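Local structure of peptide ABC transporter, peptide-binding protein (Enterococcus faecalis, 3O6P) at residues 81-86 with 124-129. The protein is probably the peptide-binding component of an ABC transporter that takes up peptides; this chain is a piece from the C-terminal half of that binding protein. Residues are numbered along the deposited sequence; the frame is centred on the assembly and turned at random.
With NA (sodium ion), chain B.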
loop_
_atom_site.group_PDB
_atom_site.type_symbol
_atom_site.label_atom_id
_atom_site.label_comp_id
_atom_site.label_asym_id
_atom_site.label_seq_id
_atom_site.Cartn_x
_atom_site.Cartn_y
_atom_site.Cartn_z
ATOM N N LYS A 81 3.370 -18.633 5.916
ATOM C CA LYS A 81 4.333 -19.546 5.234
ATOM C C LYS A 81 4.961 -18.832 4.028
ATOM O O LYS A 81 6.205 -18.831 3.847
ATOM C CB LYS A 81 3.657 -20.860 4.790
ATOM C CG LYS A 81 4.614 -21.852 4.144
ATOM C CD LYS A 81 4.000 -23.246 3.997
ATOM C CE LYS A 81 4.962 -24.188 3.257
ATOM N NZ LYS A 81 4.584 -25.623 3.420
ATOM N N LYS A 82 4.102 -18.183 3.233
ATOM C CA LYS A 82 4.588 -17.365 2.142
ATOM C C LYS A 82 5.386 -16.150 2.617
ATOM O O LYS A 82 6.407 -15.818 2.007
ATOM C CB LYS A 82 3.478 -16.964 1.175
ATOM C CG LYS A 82 2.949 -18.176 0.341
ATOM C CD LYS A 82 1.996 -17.729 -0.787
ATOM C CE LYS A 82 1.906 -18.774 -1.931
ATOM N NZ LYS A 82 1.107 -18.270 -3.124
ATOM N N ALA A 83 4.965 -15.494 3.703
ATOM C CA ALA A 83 5.772 -14.390 4.237
ATOM C C ALA A 83 7.225 -14.831 4.492
ATOM O O ALA A 83 8.164 -14.158 4.087
ATOM C CB ALA A 83 5.147 -13.810 5.523
ATOM N N LYS A 84 7.386 -15.976 5.170
ATOM C CA LYS A 84 8.703 -16.511 5.454
ATOM C C LYS A 84 9.489 -16.819 4.183
ATOM O O LYS A 84 10.691 -16.515 4.101
ATOM C CB LYS A 84 8.569 -17.763 6.321
ATOM C CG LYS A 84 8.088 -17.394 7.740
ATOM C CD LYS A 84 7.761 -18.609 8.575
ATOM C CE LYS A 84 7.165 -18.183 9.922
ATOM N NZ LYS A 84 8.222 -17.662 10.843
ATOM N N GLU A 85 8.827 -17.423 3.199
ATOM C CA GLU A 85 9.506 -17.798 1.956
ATOM C C GLU A 85 9.999 -16.542 1.218
ATOM O O GLU A 85 11.138 -16.488 0.726
ATOM C CB GLU A 85 8.529 -18.550 1.053
ATOM C CG GLU A 85 9.112 -18.920 -0.303
ATOM C CD GLU A 85 8.069 -19.410 -1.310
ATOM O OE1 GLU A 85 6.844 -19.267 -1.062
ATOM O OE2 GLU A 85 8.483 -19.919 -2.379
ATOM N N TYR A 86 9.138 -15.536 1.138
ATOM C CA TYR A 86 9.507 -14.305 0.430
ATOM C C TYR A 86 10.606 -13.526 1.142
ATOM O O TYR A 86 11.453 -12.909 0.495
ATOM C CB TYR A 86 8.259 -13.443 0.189
ATOM C CG TYR A 86 7.503 -13.917 -1.034
ATOM C CD1 TYR A 86 6.910 -15.195 -1.072
ATOM C CD2 TYR A 86 7.445 -13.134 -2.183
ATOM C CE1 TYR A 86 6.238 -15.637 -2.211
ATOM C CE2 TYR A 86 6.759 -13.566 -3.316
ATOM C CZ TYR A 86 6.165 -14.809 -3.324
ATOM O OH TYR A 86 5.500 -15.226 -4.458
ATOM N N ASP A 124 6.701 -11.005 14.322
ATOM C CA ASP A 124 6.488 -12.388 14.671
ATOM C C ASP A 124 6.741 -13.344 13.482
ATOM O O ASP A 124 7.374 -14.397 13.638
ATOM C CB ASP A 124 5.066 -12.553 15.231
ATOM C CG ASP A 124 4.848 -13.920 15.762
ATOM O OD1 ASP A 124 5.373 -14.213 16.850
ATOM O OD2 ASP A 124 4.213 -14.722 15.058
ATOM N N ALA A 125 6.280 -12.951 12.291
ATOM C CA ALA A 125 6.340 -13.813 11.112
ATOM C C ALA A 125 7.742 -13.961 10.525
ATOM O O ALA A 125 8.092 -15.038 10.022
ATOM C CB ALA A 125 5.364 -13.321 10.031
ATOM N N LEU A 126 8.540 -12.895 10.614
ATOM C CA LEU A 126 9.816 -12.835 9.899
ATOM C C LEU A 126 10.993 -12.912 10.849
ATOM O O LEU A 126 11.285 -11.970 11.581
ATOM C CB LEU A 126 9.883 -11.569 9.051
ATOM C CG LEU A 126 8.698 -11.371 8.096
ATOM C CD1 LEU A 126 8.857 -10.104 7.231
ATOM C CD2 LEU A 126 8.436 -12.595 7.207
ATOM N N ASP A 127 11.677 -14.043 10.845
ATOM C CA ASP A 127 12.788 -14.240 11.770
ATOM C C ASP A 127 13.938 -13.346 11.336
ATOM O O ASP A 127 14.352 -13.402 10.190
ATOM C CB ASP A 127 13.213 -15.716 11.813
ATOM C CG ASP A 127 12.230 -16.598 12.612
ATOM O OD1 ASP A 127 11.593 -16.112 13.576
ATOM O OD2 ASP A 127 12.118 -17.799 12.295
ATOM N N GLY A 128 14.452 -12.526 12.247
ATOM C CA GLY A 128 15.519 -11.591 11.897
ATOM C C GLY A 128 15.001 -10.196 11.576
ATOM O O GLY A 128 15.788 -9.284 11.269
ATOM N N VAL A 129 13.686 -10.019 11.654
ATOM C CA VAL A 129 13.105 -8.669 11.490
ATOM C C VAL A 129 12.602 -8.135 12.837
ATOM O O VAL A 129 11.840 -8.823 13.543
ATOM C CB VAL A 129 11.974 -8.652 10.464
ATOM C CG1 VAL A 129 11.407 -7.219 10.293
ATOM C CG2 VAL A 129 12.448 -9.168 9.098
HETATM NA NA NA B . 11.180 -11.364 13.985
HETATM O O HOH W 1 6.748 -16.965 12.985
HETATM O O HOH W 2 10.439 -13.790 14.267
HETATM O O HOH W 3 13.414 -11.909 14.641
HETATM O O HOH W 4 10.916 -11.278 16.492
#
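K84 NZ donates to the carbonyl oxygen A125 O at 2.8 Å. The ammonium lies 35° out of the carbonyl plane. The C=O...N angle is 136°. The lysine chain runs extended up to CE, then bends at chi4 (-76°), which turns NZ in to the carbonyl. CG and CE of K84 lie beside A125 O, CE at 3.3 Å. Water 1 accepts from K84 NZ and donates to D124 O, so the ammonium is linked to two successive carbonyls at the end of helix 109-125, one directly and one through water. D127 OD2 stands 4.2 Å from K84 NZ, too far for a salt bridge. Here helix 80-94 packs where helix 109-125 ends and a type II turn, L126 to V129, leads into strand 129-136, outermost in the mixed sheet of this fragment. G128 has a positive phi, which suits glycine. L126 O and V129 O, the ends of the turn, both bind the sodium ion, L126 O at 2.5 Å; Q123 O and three waters complete the site. Water 2 also donates to D127 OD1. On the buried side, L126 CD2 meets A83 CB at 3.9 Å and A83 O at 3.5 Å. W87, one helical turn on, also touches L126.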